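Long-range contacts in Epf (Streptococcus pyogenes, PDB 4ES8), which acts as a cell-surface adhesin that binds to cells through an N-terminal domain containing a carbohydrate-binding module: residues Thr49-Phe54 with Asp142-Ser148; Phe101-Thr105 with Gly134-Asn138. All coordinates share one frame; numbering follows the deposited sequence. Where two conformers were deposited one is given.

Contact 1: residues Thr49-Phe54 with Asp142-Ser148; sequences TDSYVF and DDSFKIS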
ATOM      1  N   THR A  49      -9.063  23.685  -5.930  1.00  7.31           N
ATOM      2  CA  THR A  49      -8.915  23.871  -4.491  1.00  8.29           C
ATOM      3  C   THR A  49      -8.438  22.533  -3.859  1.00 11.22           C
ATOM      4  O   THR A  49      -8.133  21.565  -4.554  1.00 10.91           O
ATOM      5  CB  THR A  49     -10.255  24.346  -3.882  1.00 11.53           C
ATOM      6  OG1 THR A  49     -11.187  23.261  -3.930  1.00  9.51           O
ATOM      7  CG2 THR A  49     -10.853  25.600  -4.607  1.00  9.70           C
ATOM      8  N   ASP A  50      -8.424  22.478  -2.540  1.00  9.21           N
ATOM      9  CA  ASP A  50      -8.054  21.235  -1.870  1.00  8.28           C
ATOM     10  C   ASP A  50      -9.191  20.192  -1.975  1.00 10.34           C
ATOM     11  O   ASP A  50      -8.927  19.006  -1.827  1.00 10.01           O
ATOM     12  CB  ASP A  50      -7.805  21.579  -0.382  1.00 10.25           C
ATOM     13  CG  ASP A  50      -7.343  20.445   0.503  1.00 12.45           C
ATOM     14  OD1 ASP A  50      -6.464  19.678   0.071  1.00 11.79           O
ATOM     15  OD2 ASP A  50      -7.833  20.351   1.649  1.00 15.69           O
ATOM     16  N   SER A  51     -10.446  20.649  -2.231  1.00  8.69           N
ATOM     17  CA  SER A  51     -11.633  19.805  -2.196  0.50  7.70           C
ATOM     18  C   SER A  51     -12.122  19.345  -3.557  1.00  8.63           C
ATOM     19  O   SER A  51     -12.251  20.146  -4.492  1.00  9.81           O
ATOM     20  CB  SER A  51     -12.760  20.542  -1.488  0.50 10.27           C
ATOM     21  OG  SER A  51     -12.358  20.849  -0.167  0.50  8.29           O
ATOM     22  N   TYR A  52     -12.439  18.046  -3.634  1.00  6.76           N
ATOM     23  CA  TYR A  52     -12.900  17.405  -4.869  1.00  5.79           C
ATOM     24  C   TYR A  52     -14.224  16.700  -4.661  1.00  8.53           C
ATOM     25  O   TYR A  52     -14.447  16.066  -3.628  1.00  8.60           O
ATOM     26  CB  TYR A  52     -11.868  16.337  -5.305  1.00  6.59           C
ATOM     27  CG  TYR A  52     -10.613  16.928  -5.906  1.00  6.27           C
ATOM     28  CD1 TYR A  52      -9.643  17.519  -5.101  1.00  7.82           C
ATOM     29  CD2 TYR A  52     -10.409  16.919  -7.281  1.00  6.54           C
ATOM     30  CE1 TYR A  52      -8.490  18.087  -5.653  1.00  7.66           C
ATOM     31  CE2 TYR A  52      -9.264  17.474  -7.845  1.00  6.16           C
ATOM     32  CZ  TYR A  52      -8.318  18.083  -7.029  1.00  6.97           C
ATOM     33  OH  TYR A  52      -7.175  18.628  -7.575  1.00  7.39           O
ATOM     34  N   VAL A  53     -15.067  16.742  -5.699  1.00  7.32           N
ATOM     35  CA  VAL A  53     -16.334  16.038  -5.711  1.00  6.02           C
ATOM     36  C   VAL A  53     -16.401  15.129  -6.938  1.00  9.26           C
ATOM     37  O   VAL A  53     -15.575  15.243  -7.844  1.00  8.16           O
ATOM     38  CB  VAL A  53     -17.550  16.991  -5.677  1.00  7.99           C
ATOM     39  CG1 VAL A  53     -17.514  17.897  -4.448  1.00  8.34           C
ATOM     40  CG2 VAL A  53     -17.645  17.796  -6.976  1.00  8.60           C
ATOM     41  N   PHE A  54     -17.376  14.226  -6.962  1.00  6.95           N
ATOM     42  CA  PHE A  54     -17.468  13.206  -7.997  1.00  6.64           C
ATOM     43  C   PHE A  54     -17.789  13.810  -9.365  1.00  9.04           C
ATOM     44  O   PHE A  54     -18.637  14.699  -9.478  1.00  8.89           O
ATOM     45  CB  PHE A  54     -18.500  12.147  -7.579  1.00  7.91           C
ATOM     46  CG  PHE A  54     -18.486  10.908  -8.439  1.00  7.66           C
ATOM     47  CD1 PHE A  54     -17.543   9.914  -8.232  1.00  9.12           C
ATOM     48  CD2 PHE A  54     -19.461  10.707  -9.418  1.00  8.31           C
ATOM     49  CE1 PHE A  54     -17.545   8.749  -9.012  1.00  9.15           C
ATOM     50  CE2 PHE A  54     -19.484   9.533 -10.175  1.00 10.20           C
ATOM     51  CZ  PHE A  54     -18.522   8.562  -9.973  1.00  8.62           C
ATOM     52  N   ASP A 142     -21.454  10.100  -4.888  1.00 11.40           N
ATOM     53  CA  ASP A 142     -21.306  11.314  -4.088  1.00 10.93           C
ATOM     54  C   ASP A 142     -20.020  11.212  -3.240  1.00 12.63           C
ATOM     55  O   ASP A 142     -19.814  11.966  -2.278  1.00 11.58           O
ATOM     56  CB  ASP A 142     -22.564  11.631  -3.253  1.00 11.55           C
ATOM     57  CG  ASP A 142     -22.886  10.630  -2.167  1.00 14.44           C
ATOM     58  OD1 ASP A 142     -22.381   9.483  -2.242  1.00 13.96           O
ATOM     59  OD2 ASP A 142     -23.607  11.007  -1.212  1.00 14.12           O
ATOM     60  N   ASP A 143     -19.088  10.309  -3.656  1.00 10.19           N
ATOM     61  CA  ASP A 143     -17.806  10.247  -2.977  1.00  8.00           C
ATOM     62  C   ASP A 143     -17.085  11.580  -3.161  1.00  8.28           C
ATOM     63  O   ASP A 143     -17.348  12.316  -4.121  1.00  8.88           O
ATOM     64  CB  ASP A 143     -16.945   9.090  -3.523  1.00  8.75           C
ATOM     65  CG  ASP A 143     -15.785   8.675  -2.628  1.00  9.91           C
ATOM     66  OD1 ASP A 143     -15.779   9.052  -1.408  1.00  9.92           O
ATOM     67  OD2 ASP A 143     -14.869   7.978  -3.130  1.00 10.77           O
ATOM     68  N   SER A 144     -16.223  11.904  -2.213  1.00  7.12           N
ATOM     69  CA  SER A 144     -15.494  13.166  -2.227  0.50  5.94           C
ATOM     70  C   SER A 144     -14.207  12.994  -1.468  1.00 10.82           C
ATOM     71  O   SER A 144     -14.041  11.987  -0.759  1.00 11.46           O
ATOM     72  CB  SER A 144     -16.339  14.262  -1.585  0.50  7.79           C
ATOM     73  OG  SER A 144     -16.547  13.942  -0.218  0.50  6.01           O
ATOM     74  N   PHE A 145     -13.284  13.939  -1.634  1.00  7.87           N
ATOM     75  CA  PHE A 145     -12.038  13.883  -0.887  1.00  7.77           C
ATOM     76  C   PHE A 145     -11.349  15.225  -0.919  1.00  9.90           C
ATOM     77  O   PHE A 145     -11.696  16.088  -1.743  1.00  9.78           O
ATOM     78  CB  PHE A 145     -11.050  12.802  -1.431  1.00  9.54           C
ATOM     79  CG  PHE A 145     -10.316  13.153  -2.704  1.00  8.92           C
ATOM     80  CD1 PHE A 145     -10.893  12.912  -3.955  1.00  9.48           C
ATOM     81  CD2 PHE A 145      -9.023  13.672  -2.663  1.00  9.00           C
ATOM     82  CE1 PHE A 145     -10.216  13.250  -5.133  1.00 10.67           C
ATOM     83  CE2 PHE A 145      -8.343  14.010  -3.846  1.00 10.44           C
ATOM     84  CZ  PHE A 145      -8.946  13.789  -5.080  1.00  8.84           C
ATOM     85  N   LYS A 146     -10.359  15.366  -0.016  1.00  9.68           N
ATOM     86  CA  LYS A 146      -9.487  16.540   0.063  0.50  9.06           C
ATOM     87  C   LYS A 146      -8.062  16.078  -0.116  1.00 11.46           C
ATOM     88  O   LYS A 146      -7.698  15.048   0.439  1.00 10.00           O
ATOM     89  CB  LYS A 146      -9.627  17.280   1.403  0.50 11.74           C
ATOM     90  CG  LYS A 146     -10.959  18.001   1.620  0.50 19.29           C
ATOM     91  CD  LYS A 146     -10.789  19.168   2.604  0.50 26.61           C
ATOM     92  CE  LYS A 146     -10.605  18.757   4.047  0.50 41.12           C
ATOM     93  NZ  LYS A 146      -9.956  19.832   4.845  0.50 50.20           N
ATOM     94  N   ILE A 147      -7.247  16.809  -0.895  1.00  8.23           N
ATOM     95  CA  ILE A 147      -5.853  16.381  -1.081  1.00  7.29           C
ATOM     96  C   ILE A 147      -5.189  16.237   0.294  1.00 10.61           C
ATOM     97  O   ILE A 147      -4.472  15.261   0.542  1.00 10.62           O
ATOM     98  CB  ILE A 147      -5.096  17.401  -1.947  1.00  9.61           C
ATOM     99  CG1 ILE A 147      -5.680  17.466  -3.363  1.00 10.01           C
ATOM    100  CG2 ILE A 147      -3.587  17.075  -1.985  1.00 11.77           C
ATOM    101  CD1 ILE A 147      -5.027  18.581  -4.254  1.00  9.75           C
ATOM    102  N   SER A 148      -5.456  17.218   1.171  1.00 10.87           N
ATOM    103  CA  SER A 148      -4.860  17.304   2.513  1.00 12.08           C
ATOM    104  C   SER A 148      -5.275  16.134   3.437  1.00 16.71           C
ATOM    105  O   SER A 148      -4.686  16.004   4.513  1.00 19.16           O
ATOM    106  CB  SER A 148      -5.222  18.640   3.158  1.00 14.25           C
ATOM    107  OG  SER A 148      -6.618  18.736   3.353  1.00 17.33           O
TER
HETATM  108  O   HOH W   1      -8.547  22.380   3.193  1.00 35.75           O
HETATM  109  O   HOH W   2     -19.271  14.059  -4.782  1.00 11.14           O

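Contact 2: residues Phe101-Thr105 with Gly134-Asn138; sequences FKVNT and GSAFN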
ATOM      1  N   PHE A 101      -8.264  11.272 -10.505  1.00  4.39           N
ATOM      2  CA  PHE A 101      -8.725   9.891 -10.498  1.00  3.47           C
ATOM      3  C   PHE A 101      -8.274   9.181  -9.232  1.00  6.97           C
ATOM      4  O   PHE A 101      -7.205   9.480  -8.693  1.00  6.80           O
ATOM      5  CB  PHE A 101      -8.162   9.131 -11.709  1.00  4.66           C
ATOM      6  CG  PHE A 101      -8.539   9.784 -13.018  1.00  6.14           C
ATOM      7  CD1 PHE A 101      -9.868   9.871 -13.414  1.00  8.48           C
ATOM      8  CD2 PHE A 101      -7.559  10.284 -13.871  1.00  7.26           C
ATOM      9  CE1 PHE A 101     -10.217  10.488 -14.616  1.00  8.47           C
ATOM     10  CE2 PHE A 101      -7.907  10.888 -15.071  1.00  9.17           C
ATOM     11  CZ  PHE A 101      -9.234  10.970 -15.452  1.00  7.75           C
ATOM     12  N   LYS A 102      -9.060   8.206  -8.770  1.00  5.36           N
ATOM     13  CA  LYS A 102      -8.623   7.337  -7.693  1.00  4.80           C
ATOM     14  C   LYS A 102      -8.585   5.933  -8.237  1.00  7.79           C
ATOM     15  O   LYS A 102      -9.616   5.414  -8.699  1.00  8.01           O
ATOM     16  CB  LYS A 102      -9.541   7.426  -6.450  1.00  7.99           C
ATOM     17  CG  LYS A 102      -9.214   8.626  -5.576  1.00  7.18           C
ATOM     18  CD  LYS A 102     -10.026   8.587  -4.267  1.00  8.00           C
ATOM     19  CE  LYS A 102      -9.405   9.460  -3.221  1.00  8.74           C
ATOM     20  NZ  LYS A 102     -10.070   9.271  -1.882  1.00  7.84           N
ATOM     21  N   VAL A 103      -7.403   5.326  -8.225  1.00  6.40           N
ATOM     22  CA  VAL A 103      -7.243   3.922  -8.628  1.00  5.88           C
ATOM     23  C   VAL A 103      -7.045   3.137  -7.349  1.00  8.42           C
ATOM     24  O   VAL A 103      -6.101   3.380  -6.574  1.00  7.29           O
ATOM     25  CB  VAL A 103      -6.110   3.721  -9.632  1.00  8.96           C
ATOM     26  CG1 VAL A 103      -6.001   2.237  -9.976  1.00 10.56           C
ATOM     27  CG2 VAL A 103      -6.383   4.520 -10.902  1.00  8.45           C
ATOM     28  N   ASN A 104      -8.020   2.271  -7.058  1.00  6.77           N
ATOM     29  CA  ASN A 104      -8.053   1.565  -5.793  1.00  5.93           C
ATOM     30  C   ASN A 104      -7.061   0.416  -5.676  1.00  8.24           C
ATOM     31  O   ASN A 104      -6.664  -0.181  -6.681  1.00  8.16           O
ATOM     32  CB  ASN A 104      -9.449   1.002  -5.535  1.00  5.95           C
ATOM     33  CG  ASN A 104     -10.433   2.038  -5.044  1.00 12.77           C
ATOM     34  OD1 ASN A 104     -10.110   3.218  -4.838  1.00  9.80           O
ATOM     35  ND2 ASN A 104     -11.682   1.613  -4.868  1.00 10.65           N
ATOM     36  N   THR A 105      -6.649   0.151  -4.448  1.00  5.53           N
ATOM     37  CA  THR A 105      -5.877  -1.034  -4.106  1.00  6.13           C
ATOM     38  C   THR A 105      -6.806  -2.065  -3.476  1.00  9.37           C
ATOM     39  O   THR A 105      -7.936  -1.738  -3.059  1.00 10.48           O
ATOM     40  CB  THR A 105      -4.742  -0.706  -3.096  1.00  8.16           C
ATOM     41  OG1 THR A 105      -5.317  -0.487  -1.797  1.00  8.45           O
ATOM     42  CG2 THR A 105      -3.912   0.537  -3.514  1.00  8.25           C
ATOM     43  N   GLY A 134      -4.661   8.308  -1.024  1.00  7.76           N
ATOM     44  CA  GLY A 134      -5.912   8.702  -0.406  1.00  7.23           C
ATOM     45  C   GLY A 134      -6.742   7.510   0.023  1.00 10.09           C
ATOM     46  O   GLY A 134      -6.331   6.356  -0.128  1.00  9.01           O
ATOM     47  N   SER A 135      -7.942   7.802   0.552  1.00  8.91           N
ATOM     48  CA  SER A 135      -8.886   6.728   0.846  1.00  9.39           C
ATOM     49  C   SER A 135      -9.296   6.035  -0.456  1.00 10.93           C
ATOM     50  O   SER A 135      -9.220   6.633  -1.536  1.00  9.25           O
ATOM     51  CB  SER A 135     -10.136   7.315   1.495  1.00 12.21           C
ATOM     52  OG  SER A 135     -10.725   8.304   0.668  1.00 13.16           O
ATOM     53  N   ALA A 136      -9.773   4.781  -0.372  1.00 10.10           N
ATOM     54  CA  ALA A 136     -10.275   4.148  -1.582  1.00  9.72           C
ATOM     55  C   ALA A 136     -11.516   4.860  -2.070  1.00 11.03           C
ATOM     56  O   ALA A 136     -12.279   5.397  -1.256  1.00 10.62           O
ATOM     57  CB  ALA A 136     -10.621   2.684  -1.288  1.00 11.36           C
ATOM     58  N   PHE A 137     -11.727   4.863  -3.387  1.00  7.38           N
ATOM     59  CA  PHE A 137     -12.985   5.316  -3.984  1.00  6.63           C
ATOM     60  C   PHE A 137     -14.051   4.389  -3.394  1.00  9.28           C
ATOM     61  O   PHE A 137     -13.867   3.163  -3.390  1.00  9.19           O
ATOM     62  CB  PHE A 137     -12.904   5.221  -5.496  1.00  7.53           C
ATOM     63  CG  PHE A 137     -14.245   5.261  -6.204  1.00  8.22           C
ATOM     64  CD1 PHE A 137     -15.129   6.324  -5.996  1.00 10.53           C
ATOM     65  CD2 PHE A 137     -14.582   4.293  -7.144  1.00  8.59           C
ATOM     66  CE1 PHE A 137     -16.347   6.386  -6.685  1.00 10.04           C
ATOM     67  CE2 PHE A 137     -15.795   4.361  -7.837  1.00 11.20           C
ATOM     68  CZ  PHE A 137     -16.671   5.405  -7.596  1.00 10.57           C
ATOM     69  N   ASN A 138     -15.092   4.978  -2.815  1.00  9.47           N
ATOM     70  CA  ASN A 138     -16.068   4.189  -2.061  1.00  9.37           C
ATOM     71  C   ASN A 138     -17.263   3.673  -2.899  1.00 11.52           C
ATOM     72  O   ASN A 138     -18.227   3.192  -2.311  1.00 10.84           O
ATOM     73  CB  ASN A 138     -16.539   4.979  -0.820  1.00 10.28           C
ATOM     74  CG  ASN A 138     -17.546   6.055  -1.118  1.00 14.69           C
ATOM     75  OD1 ASN A 138     -17.866   6.317  -2.270  1.00 10.52           O
ATOM     76  ND2 ASN A 138     -18.155   6.628  -0.058  1.00 16.21           N
TER
HETATM   77  O   HOH W   3      -8.561  10.636   0.128  1.00  9.55           O

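Contact 1: residues Thr49-Phe54 with Asp142-Ser148
An antiparallel strand pair of the N-terminal beta-sandwich, probably the carbohydrate-binding module, joins Tyr52 to Phe145. The two form a hydrogen-bonded pair: Tyr52 N donates to Phe145 O at 2.8 Å, and Phe145 N donates back to Tyr52 O at 3.1 Å. Their side chains leave the same face of the sheet and lie side by side. The ring planes are only 8° apart but displaced, so one ring covers little of the other. Phe145 CG sits between its own backbone N and carbonyl carbon (chi1 76°), which lays the Phe145 ring alongside Tyr52, with Tyr52 CB over one Phe145 face, 3.5 Å from Phe145 CE1. The Tyr52 hydroxyl bonds to Ser98.

Asp50, just before strand 51-54, grips the start of the 3-10 segment at Ile147 and Ser148. Its backbone O accepts from Ile147 N. Ser148 N donates to Asp50 OD1 at 2.9 Å and Ser148 OG to Asp50 OD2 at 2.6 Å, each through a syn lone pair. These two bonds fix the rotation of the carboxylate. A water bound to Asp50 OD2 makes a weak bond to Lys146 NZ. Strand 41-46 pairs with the far edge of strand 51-54, and Phe43 meets the Phe145 ring edge-to-face. Ala100 of strand 97-105 packs against both rings, as do Leu191 (on Tyr52) and Val189 (on Phe145) of strand 186-194.

Contact 2: residues Phe101-Thr105 with Gly134-Asn138
Inside the beta-sandwich, Lys102 and Asn104 of strand 97-105 reach across to the end of strand 127-135 and the turn that follows it. Both side chains point toward that segment, and side chains make all the direct hydrogen bonds between the two. Asn104 acts as a two-pronged clamp on the backbone of Phe137. Asn104 OD1 accepts from Phe137 N at 2.7 Å, in the carbonyl plane and on a lone pair. Asn104 ND2 donates to Phe137 O at 3.1 Å, with that oxygen close to the amide plane. The paired bonds fix the rotation of the amide about chi2 and settle which end carries the oxygen. CG lies beside the backbone N of Asn104 (chi1 -78°), and a chi2 near zero turns the amide edge to Phe137 N and O. Ala136 CB packs 3.6 Å from Asn104 OD1.

Lys102 is stretched out beyond CG, which carries its amine to Ser135. Lys102 NZ meets Ser135 O at 2.8 Å from above the carbonyl plane. Ser135 O also accepts from Ser187 OG of strand 186-194. Phe137 turns its ring away from strand 97-105 and packs on Phe43. One water accepts from both Lys102 NZ and Ser135 N, at 2.9 Å each.

Both contacts belong to the same sandwich domain, and their centres lie about 12 Å apart. Contact 1 is partly buried, with an exposed face carrying Ser51, Val53, Ser144 and Lys146. Contact 2 is buried. Contact 1 rests on backbone strand pairing, extended at one end by the Asp50 carboxylate, with aromatic rings on its inner face. Contact 2 instead satisfies backbone groups with lysine and asparagine side chains. The chain runs from strand 127-135 through the turn of contact 2 to strand 144-146 of contact 1. They touch directly: Asp143 OD2 probably accepts from Asn138 N at 3.0 Å, the Phe54 and Phe137 rings touch through their CE1 atoms, and Phe145 CB lies near the Lys102 amine.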